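Local coordinates for hypothetical protein TM1553 (Thermotoga maritima, PDB 1VRM) that is probably a flavin transferase of the ApbE family, moving FMN from FAD onto target proteins, at residues F103-E112 and G157-I165. Numbering follows the deposited sequence.
Sequences FDPTVGRLLE and GVKIDLGGI
The loop leading into helix 108-114 pairs with the loop Gly157-Ile165, extended from Val158 to Asp161, in the ApbE fold, a compact example of a helix start held by a segment from later in the same chain through backbone and charge together. At its centre Asp161 N donates to Pro105 O at 2.7 Å, almost in line with the carbonyl. Three residues on from Pro105, Gly108 N makes a weak bond to Lys159 O (3.1 Å) in the first turn of the helix, where a beta carbon on Gly108 would collide with that oxygen. A water accepts from Arg109 N and Lys159 N and donates to Thr106 O, bridging the two backbones. The chain of Arg109, bent at chi2 (-71°) and chi3 (-63°), carries NH1 to Gly157 O at 2.8 Å, the oxygen lying in the guanidinium plane. Its CD packs against Lys159 CG (3.8 Å), while the extended lysine crosses Glu112 and sets NZ on the syn lone pair of OE2, 2.7 Å away. With only an alanine at Arg109, Gly157 O would probably lose this donor and a gap open beside Lys159 CG and CD. Further along, Phe103 CZ meets Ile165 CB at 3.9 Å, beside Phe95 of helix 83-98. Asp104 N and Asp161 OD2 both hydrogen-bond an unidentified ligand, consistent with the contact lining a ligand pocket, perhaps the flavin site expected of an ApbE protein.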
ATOM      1  N   PHE A 103       3.868   8.414  -6.119  1.00  9.48           N
ATOM      2  CA  PHE A 103       4.105   7.661  -4.876  1.00  7.60           C
ATOM      3  C   PHE A 103       5.385   8.244  -4.291  1.00  7.74           C
ATOM      4  O   PHE A 103       6.395   8.338  -4.999  1.00  8.02           O
ATOM      5  CB  PHE A 103       4.277   6.162  -5.154  1.00  8.93           C
ATOM      6  CG  PHE A 103       4.718   5.388  -3.954  1.00  5.51           C
ATOM      7  CD1 PHE A 103       3.802   4.905  -3.037  1.00  9.27           C
ATOM      8  CD2 PHE A 103       6.059   5.175  -3.718  1.00  7.92           C
ATOM      9  CE1 PHE A 103       4.245   4.177  -1.932  1.00 12.70           C
ATOM     10  CE2 PHE A 103       6.505   4.448  -2.583  1.00  8.48           C
ATOM     11  CZ  PHE A 103       5.602   3.998  -1.694  1.00  9.04           C
ATOM     12  N   ASP A 104       5.356   8.646  -3.028  1.00  7.04           N
ATOM     13  CA  ASP A 104       6.561   9.127  -2.389  1.00  6.85           C
ATOM     14  C   ASP A 104       6.517   8.768  -0.914  1.00  6.24           C
ATOM     15  O   ASP A 104       5.637   9.256  -0.222  1.00  8.36           O
ATOM     16  CB  ASP A 104       6.651  10.618  -2.574  1.00  8.47           C
ATOM     17  CG  ASP A 104       8.021  11.181  -2.201  1.00  8.95           C
ATOM     18  OD1 ASP A 104       8.607  10.620  -1.273  1.00  8.69           O
ATOM     19  OD2 ASP A 104       8.534  12.160  -2.842  1.00  8.77           O
ATOM     20  N   PRO A 105       7.481   7.954  -0.446  1.00  6.46           N
ATOM     21  CA  PRO A 105       7.480   7.527   0.941  1.00  7.98           C
ATOM     22  C   PRO A 105       7.940   8.638   1.888  1.00  7.66           C
ATOM     23  O   PRO A 105       8.013   8.406   3.071  1.00 15.54           O
ATOM     24  CB  PRO A 105       8.448   6.354   0.936  1.00 10.59           C
ATOM     25  CG  PRO A 105       9.426   6.693  -0.064  1.00 11.40           C
ATOM     26  CD  PRO A 105       8.640   7.388  -1.158  1.00  5.71           C
ATOM     27  N   THR A 106       8.238   9.830   1.402  1.00  5.58           N
ATOM     28  CA  THR A 106       8.576  10.930   2.294  1.00  4.60           C
ATOM     29  C   THR A 106       7.435  11.930   2.539  1.00  6.80           C
ATOM     30  O   THR A 106       7.657  13.084   2.849  1.00  9.66           O
ATOM     31  CB  THR A 106       9.819  11.676   1.807  1.00  7.26           C
ATOM     32  OG1 THR A 106       9.513  12.293   0.552  1.00  8.41           O
ATOM     33  CG2 THR A 106      11.022  10.716   1.653  1.00  9.80           C
ATOM     34  N   VAL A 107       6.208  11.450   2.416  1.00  7.84           N
ATOM     35  CA  VAL A 107       5.039  12.221   2.866  1.00  6.05           C
ATOM     36  C   VAL A 107       4.905  12.274   4.400  1.00  7.51           C
ATOM     37  O   VAL A 107       3.924  12.817   4.898  1.00  8.00           O
ATOM     38  CB  VAL A 107       3.711  11.659   2.250  1.00  8.16           C
ATOM     39  CG1 VAL A 107       3.648  11.941   0.743  1.00 16.19           C
ATOM     40  CG2 VAL A 107       3.583  10.214   2.508  1.00  9.34           C
ATOM     41  N   GLY A 108       5.879  11.770   5.174  1.00  6.47           N
ATOM     42  CA  GLY A 108       5.749  11.717   6.597  1.00  5.09           C
ATOM     43  C   GLY A 108       5.499  13.067   7.253  1.00  5.20           C
ATOM     44  O   GLY A 108       4.647  13.190   8.117  1.00  7.41           O
ATOM     45  N   ARG A 109       6.279  14.111   6.891  1.00  5.45           N
ATOM     46  CA  ARG A 109       6.073  15.409   7.507  1.00  5.54           C
ATOM     47  C   ARG A 109       4.658  15.954   7.236  1.00  4.62           C
ATOM     48  O   ARG A 109       4.060  16.598   8.096  1.00  7.07           O
ATOM     49  CB  ARG A 109       7.118  16.445   7.080  1.00  6.54           C
ATOM     50  CG  ARG A 109       8.519  16.191   7.600  1.00  4.56           C
ATOM     51  CD  ARG A 109       8.706  16.404   9.050  1.00  6.79           C
ATOM     52  NE  ARG A 109       8.466  17.794   9.402  1.00  7.67           N
ATOM     53  CZ  ARG A 109       9.377  18.788   9.357  1.00  8.68           C
ATOM     54  NH1 ARG A 109      10.608  18.554   8.963  1.00  8.11           N
ATOM     55  NH2 ARG A 109       9.040  20.015   9.771  1.00 10.10           N
ATOM     56  N   LEU A 110       4.158  15.739   6.022  1.00  5.82           N
ATOM     57  CA  LEU A 110       2.813  16.189   5.693  1.00  5.49           C
ATOM     58  C   LEU A 110       1.742  15.381   6.454  1.00  6.24           C
ATOM     59  O   LEU A 110       0.793  15.967   6.985  1.00  7.34           O
ATOM     60  CB  LEU A 110       2.568  16.102   4.180  1.00  6.47           C
ATOM     61  CG  LEU A 110       3.227  17.181   3.345  1.00  9.05           C
ATOM     62  CD1 LEU A 110       3.286  16.708   1.923  1.00 10.93           C
ATOM     63  CD2 LEU A 110       2.452  18.509   3.466  1.00  9.68           C
ATOM     64  N   LEU A 111       1.912  14.072   6.530  1.00  6.25           N
ATOM     65  CA  LEU A 111       0.930  13.215   7.272  1.00  5.73           C
ATOM     66  C   LEU A 111       0.891  13.678   8.726  1.00  8.64           C
ATOM     67  O   LEU A 111      -0.155  13.788   9.329  1.00  8.94           O
ATOM     68  CB  LEU A 111       1.263  11.749   7.156  1.00  9.71           C
ATOM     69  CG  LEU A 111       1.076  11.237   5.727  1.00  7.55           C
ATOM     70  CD1 LEU A 111       1.662   9.871   5.621  1.00 10.91           C
ATOM     71  CD2 LEU A 111      -0.376  11.194   5.344  1.00 11.71           C
ATOM     72  N   GLU A 112       2.050  14.014   9.269  1.00  9.18           N
ATOM     73  CA  GLU A 112       2.141  14.428  10.669  1.00 10.52           C
ATOM     74  C   GLU A 112       1.401  15.786  10.869  1.00 11.15           C
ATOM     75  O   GLU A 112       0.617  16.010  11.803  1.00 10.02           O
ATOM     76  CB  GLU A 112       3.632  14.473  10.980  1.00 14.16           C
ATOM     77  CG  GLU A 112       4.031  14.599  12.340  1.00 18.12           C
ATOM     78  CD  GLU A 112       5.556  14.711  12.408  1.00 17.89           C
ATOM     79  OE1 GLU A 112       6.127  15.615  11.767  1.00 15.42           O
ATOM     80  OE2 GLU A 112       6.156  13.897  13.107  1.00 18.37           O
ATOM     81  N   GLY A 157      14.893  17.484   6.833  1.00  4.89           N
ATOM     82  CA  GLY A 157      13.848  17.225   7.792  1.00  5.36           C
ATOM     83  C   GLY A 157      12.791  16.280   7.285  1.00  5.61           C
ATOM     84  O   GLY A 157      11.721  16.156   7.901  1.00  5.88           O
ATOM     85  N   VAL A 158      13.077  15.513   6.245  1.00  4.89           N
ATOM     86  CA  VAL A 158      12.024  14.613   5.745  1.00  4.46           C
ATOM     87  C   VAL A 158      11.809  13.458   6.729  1.00  2.39           C
ATOM     88  O   VAL A 158      12.717  13.073   7.481  1.00  5.79           O
ATOM     89  CB  VAL A 158      12.226  14.068   4.336  1.00  7.86           C
ATOM     90  CG1 VAL A 158      12.385  15.141   3.303  1.00  7.16           C
ATOM     91  CG2 VAL A 158      13.352  13.107   4.295  1.00  8.23           C
ATOM     92  N   LYS A 159      10.606  12.910   6.691  1.00  4.99           N
ATOM     93  CA  LYS A 159      10.271  11.730   7.424  1.00  4.48           C
ATOM     94  C   LYS A 159       9.643  10.710   6.465  1.00  6.96           C
ATOM     95  O   LYS A 159       8.823  11.046   5.614  1.00  7.15           O
ATOM     96  CB  LYS A 159       9.318  12.012   8.556  1.00  6.71           C
ATOM     97  CG  LYS A 159       9.967  12.872   9.684  1.00  4.36           C
ATOM     98  CD  LYS A 159       9.068  12.927  10.876  1.00  5.42           C
ATOM     99  CE  LYS A 159       9.734  13.434  12.165  1.00 10.23           C
ATOM    100  NZ  LYS A 159       8.830  13.389  13.406  1.00  8.83           N
ATOM    101  N   ILE A 160      10.040   9.464   6.639  1.00  5.28           N
ATOM    102  CA  ILE A 160       9.599   8.330   5.798  1.00  5.91           C
ATOM    103  C   ILE A 160       8.312   7.782   6.394  1.00  5.37           C
ATOM    104  O   ILE A 160       8.200   7.595   7.612  1.00  7.48           O
ATOM    105  CB  ILE A 160      10.682   7.237   5.814  1.00  7.83           C
ATOM    106  CG1 ILE A 160      11.965   7.759   5.117  1.00  7.77           C
ATOM    107  CG2 ILE A 160      10.156   5.958   5.257  1.00  9.40           C
ATOM    108  CD1 ILE A 160      13.200   6.920   5.328  1.00 10.65           C
ATOM    109  N   ASP A 161       7.339   7.498   5.550  1.00  7.64           N
ATOM    110  CA  ASP A 161       6.139   6.762   5.951  1.00  8.37           C
ATOM    111  C   ASP A 161       5.920   5.696   4.867  1.00  9.48           C
ATOM    112  O   ASP A 161       5.853   6.032   3.682  1.00 10.43           O
ATOM    113  CB  ASP A 161       4.873   7.617   6.057  1.00  9.55           C
ATOM    114  CG  ASP A 161       3.664   6.747   6.511  1.00 20.81           C
ATOM    115  OD1 ASP A 161       3.465   6.536   7.736  1.00 25.33           O
ATOM    116  OD2 ASP A 161       2.956   6.210   5.636  1.00 24.87           O
ATOM    117  N   LEU A 162       5.840   4.434   5.298  1.00  7.65           N
ATOM    118  CA  LEU A 162       5.756   3.282   4.371  1.00  7.69           C
ATOM    119  C   LEU A 162       4.324   2.742   4.240  1.00 10.05           C
ATOM    120  O   LEU A 162       4.125   1.650   3.688  1.00 10.59           O
ATOM    121  CB  LEU A 162       6.722   2.159   4.806  1.00  9.61           C
ATOM    122  CG  LEU A 162       8.210   2.518   4.749  1.00  7.68           C
ATOM    123  CD1 LEU A 162       9.159   1.406   5.084  1.00 11.56           C
ATOM    124  CD2 LEU A 162       8.591   3.055   3.351  1.00  8.49           C
ATOM    125  N   GLY A 163       3.322   3.507   4.668  1.00  9.20           N
ATOM    126  CA  GLY A 163       1.971   3.010   4.673  1.00 12.24           C
ATOM    127  C   GLY A 163       1.456   2.724   3.256  1.00 13.74           C
ATOM    128  O   GLY A 163       0.493   1.955   3.091  1.00 14.70           O
ATOM    129  N   GLY A 164       2.068   3.329   2.230  1.00  8.34           N
ATOM    130  CA  GLY A 164       1.613   3.146   0.854  1.00  8.55           C
ATOM    131  C   GLY A 164       2.165   1.890   0.190  1.00  8.40           C
ATOM    132  O   GLY A 164       1.767   1.569  -0.924  1.00  9.74           O
ATOM    133  N   ILE A 165       3.077   1.180   0.870  1.00  6.07           N
ATOM    134  CA  ILE A 165       3.722  -0.003   0.318  1.00  6.21           C
ATOM    135  C   ILE A 165       3.787  -1.185   1.299  1.00  6.22           C
ATOM    136  O   ILE A 165       4.017  -2.333   0.895  1.00  8.33           O
ATOM    137  CB  ILE A 165       5.152   0.388  -0.268  1.00  7.78           C
ATOM    138  CG1 ILE A 165       5.716  -0.686  -1.174  1.00  9.52           C
ATOM    139  CG2 ILE A 165       6.116   0.811   0.863  1.00  8.85           C
ATOM    140  CD1 ILE A 165       6.995  -0.279  -1.879  1.00 12.97           C
TER
HETATM  141  O   HOH W   1       8.654  14.264   4.973  1.00  4.25           O